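Long-range contacts in CurD (Moorea producens 3L, PDB 5KP7), which binds 4'-phosphopantetheine and probably catalyses an HMG-CoA-synthase-type condensation: residues 26-31 with 208-213; 343-348 with 361-366. The protein carries 3 engineered substitutions. One frame throughout, in Å; residues are numbered along the deposited sequence.

Contact 1: residues 26-31 with 208-213; sequences QQVGIE and FQIDVG
I30 and F208 cross at a slant on one face of the sheet, their CB atoms 3.9 Å apart. The I30 chain has CG1 beside its own backbone N (chi1 -60°), and from there CD1 comes obliquely against the phenyl ring, 3.9 Å from CD2 of F208. V28, I210 and V212 form a second apolar group: CG1 of V28 meets CG2 of V212 at 3.6 Å, the two valines crossing at about a right angle. Between the groups, G29 lies against I210, whose CG1 is 3.9 Å from the G29 CA. A CB at G29 would probably collide with F208 O, and at these backbone angles also with the carbonyl O of V28, which explains the glycine. The backbones pair antiparallel: I30 N donates to F208 O at 2.8 Å, and F208 N returns a bond to I30 O, while I210 N reaches V28 O at 3.0 Å. Further out, one water accepts from V28 N and donates to I210 O (2.8 Å), bridging the strands. Hydrocarbon thus gathers on the face of I30 and F208 and runs on to the V28 group under helix 140-154, while the reverse face carries Q209, bonded by NE2 to P205 O, and D211, bonded to R344 and S360.

Contact 2: residues 343-348 with 361-366; sequences RRIGMF and GVVTPE
G361 and I345 exchange a pair of main-chain bonds: I345 N reaches G361 O at 2.9 Å, almost straight (170°), and G361 N returns a longer bond of 3.2 Å to I345 O. Next comes V362, whose CA touches R343 O at 3.2 Å and whose CG2 sits over one face of the R344 guanidinium, near its rim and 3.5 Å from NH2. R344 starts with CG anti to the backbone N (chi1 173°) and bends at chi3 (-77°), which lays its flat end over the valine while NE pairs with D211 and NH1 with a sulfate ion probably from the crystallisation liquor. A leucine in its place would probably leave the D211 carboxylate without its charged mate and take the flat cover off V362 CG2. V363 faces the other way, its CG2 3.7 Å from CD1 of I345 on the face packed by helix 325-336, where beta-branched residues suit a buried strand. Its N and O bond R343 O and N, both at 2.9 Å. T364, just past the strand, is the N-cap of helix 365-372, its OG1 accepting from G367 N. This is the antiparallel beta hairpin of strands 343-351 and 355-363, inside a thiolase-like fold.

The two contacts occupy neighbouring strands of one mixed sheet, in the order 29-36, 208-219, 355-363, 343-351, with centres about 10 Å apart. Strand 208-219 of contact 1 meets strand 355-363 of contact 2 directly: Q209 O lies 2.8 Å from V362 N, a probable hydrogen bond. On the face carrying I30 and V363, the F208 ring spans the seam, its CZ 3.3 Å from G361 N. On the opposite face the salt bridge from D211 OD2 to R344 NE (2.8 Å) passes over the intervening strand. Neither contact belongs to the phosphopantetheine pocket, but strand 343-351 leads towards it, where F348 packs edge-to-face with the pocket residue Y244.

Contact 1: residues 26-31 with 208-213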
loop_
_atom_site.group_PDB
_atom_site.type_symbol
_atom_site.label_atom_id
_atom_site.label_comp_id
_atom_site.label_asym_id
_atom_site.label_seq_id
_atom_site.Cartn_x
_atom_site.Cartn_y
_atom_site.Cartn_z
ATOM N N GLN A 26 -1.121 -29.223 5.291
ATOM C CA GLN A 26 -0.592 -28.467 6.469
ATOM C C GLN A 26 -1.318 -27.119 6.564
ATOM O O GLN A 26 -1.534 -26.442 5.552
ATOM C CB GLN A 26 0.940 -28.320 6.356
ATOM C CG GLN A 26 1.630 -27.311 7.284
ATOM C CD GLN A 26 1.843 -27.796 8.712
ATOM O OE1 GLN A 26 2.490 -28.825 8.943
ATOM N NE2 GLN A 26 1.333 -27.040 9.681
ATOM N N GLN A 27 -1.710 -26.755 7.780
ATOM C CA GLN A 27 -2.375 -25.487 8.038
ATOM C C GLN A 27 -1.330 -24.402 8.314
ATOM O O GLN A 27 -0.390 -24.619 9.093
ATOM C CB GLN A 27 -3.252 -25.592 9.280
ATOM C CG GLN A 27 -4.520 -26.384 9.086
ATOM C CD GLN A 27 -5.478 -26.148 10.233
ATOM O OE1 GLN A 27 -5.796 -27.065 10.971
ATOM N NE2 GLN A 27 -5.918 -24.906 10.402
ATOM N N VAL A 28 -1.518 -23.235 7.712
ATOM C CA VAL A 28 -0.588 -22.131 7.917
ATOM C C VAL A 28 -1.297 -20.829 7.590
ATOM O O VAL A 28 -2.199 -20.792 6.770
ATOM C CB VAL A 28 0.687 -22.301 7.049
ATOM C CG1 VAL A 28 0.373 -22.269 5.562
ATOM C CG2 VAL A 28 1.762 -21.256 7.380
ATOM N N GLY A 29 -0.862 -19.771 8.250
ATOM C CA GLY A 29 -1.273 -18.420 7.895
ATOM C C GLY A 29 -1.160 -17.445 9.033
ATOM O O GLY A 29 -0.278 -17.589 9.908
ATOM N N ILE A 30 -2.057 -16.462 9.034
ATOM C CA ILE A 30 -1.966 -15.365 9.971
ATOM C C ILE A 30 -2.750 -15.739 11.212
ATOM O O ILE A 30 -3.970 -15.881 11.143
ATOM C CB ILE A 30 -2.496 -14.036 9.362
ATOM C CG1 ILE A 30 -1.666 -13.664 8.122
ATOM C CG2 ILE A 30 -2.421 -12.929 10.390
ATOM C CD1 ILE A 30 -2.257 -12.534 7.285
ATOM N N GLU A 31 -2.031 -15.898 12.329
ATOM C CA GLU A 31 -2.615 -16.166 13.653
ATOM C C GLU A 31 -3.159 -14.909 14.309
ATOM O O GLU A 31 -4.170 -14.950 15.000
ATOM C CB GLU A 31 -1.543 -16.819 14.566
ATOM C CG GLU A 31 -1.962 -17.005 16.009
ATOM C CD GLU A 31 -0.966 -17.727 16.894
ATOM O OE1 GLU A 31 -0.190 -18.576 16.396
ATOM O OE2 GLU A 31 -0.996 -17.459 18.126
ATOM N N PHE A 208 -6.321 -15.658 9.129
ATOM C CA PHE A 208 -6.257 -15.831 7.673
ATOM C C PHE A 208 -5.565 -17.124 7.348
ATOM O O PHE A 208 -4.353 -17.243 7.538
ATOM C CB PHE A 208 -5.526 -14.634 7.031
ATOM C CG PHE A 208 -5.627 -14.528 5.513
ATOM C CD1 PHE A 208 -6.861 -14.393 4.871
ATOM C CD2 PHE A 208 -4.473 -14.487 4.715
ATOM C CE1 PHE A 208 -6.938 -14.216 3.487
ATOM C CE2 PHE A 208 -4.554 -14.313 3.330
ATOM C CZ PHE A 208 -5.797 -14.176 2.720
ATOM N N GLN A 209 -6.340 -18.088 6.845
ATOM C CA GLN A 209 -5.850 -19.407 6.495
ATOM C C GLN A 209 -5.358 -19.364 5.032
ATOM O O GLN A 209 -6.170 -19.220 4.136
ATOM C CB GLN A 209 -6.997 -20.420 6.714
ATOM C CG GLN A 209 -7.509 -20.505 8.174
ATOM C CD GLN A 209 -8.768 -19.681 8.537
ATOM O OE1 GLN A 209 -9.727 -19.580 7.757
ATOM N NE2 GLN A 209 -8.798 -19.159 9.794
ATOM N N ILE A 210 -4.050 -19.485 4.816
ATOM C CA ILE A 210 -3.449 -19.409 3.488
ATOM C C ILE A 210 -3.811 -20.604 2.595
ATOM O O ILE A 210 -3.841 -21.741 3.053
ATOM C CB ILE A 210 -1.892 -19.250 3.611
ATOM C CG1 ILE A 210 -1.536 -17.831 4.078
ATOM C CG2 ILE A 210 -1.152 -19.598 2.327
ATOM C CD1 ILE A 210 -1.671 -16.733 3.035
ATOM N N ASP A 211 -4.151 -20.312 1.331
ATOM C CA ASP A 211 -4.270 -21.325 0.281
ATOM C C ASP A 211 -2.871 -21.720 -0.176
ATOM O O ASP A 211 -2.242 -21.004 -0.962
ATOM C CB ASP A 211 -5.099 -20.798 -0.902
ATOM C CG ASP A 211 -6.579 -20.549 -0.551
ATOM O OD1 ASP A 211 -7.210 -21.353 0.192
ATOM O OD2 ASP A 211 -7.151 -19.552 -1.075
ATOM N N VAL A 212 -2.358 -22.836 0.344
ATOM C CA VAL A 212 -0.936 -23.186 0.193
ATOM C C VAL A 212 -0.612 -23.494 -1.282
ATOM O O VAL A 212 -1.331 -24.252 -1.945
ATOM C CB VAL A 212 -0.570 -24.379 1.115
ATOM C CG1 VAL A 212 0.834 -24.919 0.825
ATOM C CG2 VAL A 212 -0.711 -23.967 2.582
ATOM N N GLY A 213 0.457 -22.870 -1.790
ATOM C CA GLY A 213 0.879 -23.062 -3.172
ATOM C C GLY A 213 0.028 -22.360 -4.226
ATOM O O GLY A 213 0.287 -22.510 -5.417
HETATM O O HOH W 1 -3.417 -23.417 5.310
#

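Contact 2: residues 343-348 with 361-366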
loop_
_atom_site.group_PDB
_atom_site.type_symbol
_atom_site.label_atom_id
_atom_site.label_comp_id
_atom_site.label_asym_id
_atom_site.label_seq_id
_atom_site.Cartn_x
_atom_site.Cartn_y
_atom_site.Cartn_z
ATOM N N ARG A 343 -15.134 -16.995 3.948
ATOM C CA ARG A 343 -14.952 -16.267 2.689
ATOM C C ARG A 343 -13.514 -16.380 2.212
ATOM O O ARG A 343 -12.585 -16.418 3.020
ATOM C CB ARG A 343 -15.262 -14.779 2.870
ATOM C CG ARG A 343 -16.600 -14.465 3.512
ATOM C CD ARG A 343 -17.783 -14.810 2.610
ATOM N NE ARG A 343 -19.011 -14.265 3.189
ATOM C CZ ARG A 343 -20.250 -14.563 2.793
ATOM N NH1 ARG A 343 -20.473 -15.438 1.796
ATOM N NH2 ARG A 343 -21.292 -14.006 3.422
ATOM N N ARG A 344 -13.349 -16.407 0.891
ATOM C CA ARG A 344 -12.031 -16.415 0.276
ATOM C C ARG A 344 -11.716 -15.033 -0.255
ATOM O O ARG A 344 -12.554 -14.378 -0.896
ATOM C CB ARG A 344 -11.935 -17.474 -0.824
ATOM C CG ARG A 344 -10.621 -17.415 -1.612
ATOM C CD ARG A 344 -10.373 -18.682 -2.404
ATOM N NE ARG A 344 -9.904 -19.789 -1.562
ATOM C CZ ARG A 344 -10.607 -20.862 -1.197
ATOM N NH1 ARG A 344 -11.879 -21.043 -1.568
ATOM N NH2 ARG A 344 -10.029 -21.782 -0.448
ATOM N N ILE A 345 -10.507 -14.568 0.084
ATOM C CA ILE A 345 -10.020 -13.267 -0.311
ATOM C C ILE A 345 -8.830 -13.434 -1.236
ATOM O O ILE A 345 -7.865 -14.135 -0.892
ATOM C CB ILE A 345 -9.592 -12.438 0.933
ATOM C CG1 ILE A 345 -10.748 -12.358 1.979
ATOM C CG2 ILE A 345 -9.135 -11.050 0.507
ATOM C CD1 ILE A 345 -10.358 -11.606 3.261
ATOM N N GLY A 346 -8.895 -12.778 -2.392
ATOM C CA GLY A 346 -7.749 -12.698 -3.298
ATOM C C GLY A 346 -6.938 -11.461 -2.991
ATOM O O GLY A 346 -7.506 -10.375 -2.751
ATOM N N MET A 347 -5.621 -11.620 -3.005
ATOM C CA MET A 347 -4.680 -10.604 -2.595
ATOM C C MET A 347 -3.712 -10.284 -3.733
ATOM O O MET A 347 -3.058 -11.195 -4.246
ATOM C CB MET A 347 -3.844 -11.145 -1.417
ATOM C CG MET A 347 -4.638 -11.635 -0.225
ATOM S SD MET A 347 -4.979 -10.324 0.923
ATOM C CE MET A 347 -3.379 -10.069 1.724
ATOM N N PHE A 348 -3.585 -9.006 -4.072
ATOM C CA PHE A 348 -2.626 -8.548 -5.100
ATOM C C PHE A 348 -1.634 -7.566 -4.522
ATOM O O PHE A 348 -2.017 -6.488 -4.054
ATOM C CB PHE A 348 -3.292 -7.896 -6.312
ATOM C CG PHE A 348 -2.284 -7.382 -7.307
ATOM C CD1 PHE A 348 -1.417 -8.275 -7.924
ATOM C CD2 PHE A 348 -2.128 -6.043 -7.542
ATOM C CE1 PHE A 348 -0.429 -7.842 -8.792
ATOM C CE2 PHE A 348 -1.131 -5.591 -8.431
ATOM C CZ PHE A 348 -0.278 -6.506 -9.035
ATOM N N GLY A 361 -6.455 -16.613 0.551
ATOM C CA GLY A 361 -6.733 -17.371 1.756
ATOM C C GLY A 361 -8.165 -17.189 2.202
ATOM O O GLY A 361 -8.936 -16.498 1.529
ATOM N N VAL A 362 -8.482 -17.771 3.355
ATOM C CA VAL A 362 -9.845 -17.827 3.874
ATOM C C VAL A 362 -9.937 -17.242 5.274
ATOM O O VAL A 362 -9.039 -17.450 6.107
ATOM C CB VAL A 362 -10.347 -19.285 3.874
ATOM C CG1 VAL A 362 -11.697 -19.439 4.580
ATOM C CG2 VAL A 362 -10.413 -19.810 2.449
ATOM N N VAL A 363 -11.026 -16.515 5.516
ATOM C CA VAL A 363 -11.381 -15.971 6.815
ATOM C C VAL A 363 -12.732 -16.578 7.237
ATOM O O VAL A 363 -13.687 -16.598 6.442
ATOM C CB VAL A 363 -11.537 -14.450 6.713
ATOM C CG1 VAL A 363 -11.956 -13.855 8.044
ATOM C CG2 VAL A 363 -10.231 -13.839 6.240
ATOM N N THR A 364 -12.798 -17.062 8.477
ATOM C CA THR A 364 -14.021 -17.647 9.023
ATOM C C THR A 364 -14.770 -16.603 9.849
ATOM O O THR A 364 -14.207 -15.586 10.243
ATOM C CB THR A 364 -13.708 -18.841 9.956
ATOM O OG1 THR A 364 -12.952 -18.379 11.076
ATOM C CG2 THR A 364 -12.891 -19.891 9.242
ATOM N N PRO A 365 -16.049 -16.886 10.187
ATOM C CA PRO A 365 -16.757 -15.969 11.094
ATOM C C PRO A 365 -16.041 -15.776 12.425
ATOM O O PRO A 365 -16.025 -14.697 12.978
ATOM C CB PRO A 365 -18.128 -16.646 11.311
ATOM C CG PRO A 365 -18.256 -17.677 10.242
ATOM C CD PRO A 365 -16.932 -17.916 9.604
ATOM N N GLU A 366 -15.416 -16.830 12.905
ATOM C CA GLU A 366 -14.664 -16.798 14.159
ATOM C C GLU A 366 -13.445 -15.876 14.053
ATOM O O GLU A 366 -13.195 -15.045 14.946
ATOM C CB GLU A 366 -14.226 -18.232 14.533
ATOM C CG GLU A 366 -15.379 -19.131 14.950
ATOM C CD GLU A 366 -16.263 -19.684 13.813
ATOM O OE1 GLU A 366 -15.842 -19.722 12.603
ATOM O OE2 GLU A 366 -17.431 -20.072 14.172
#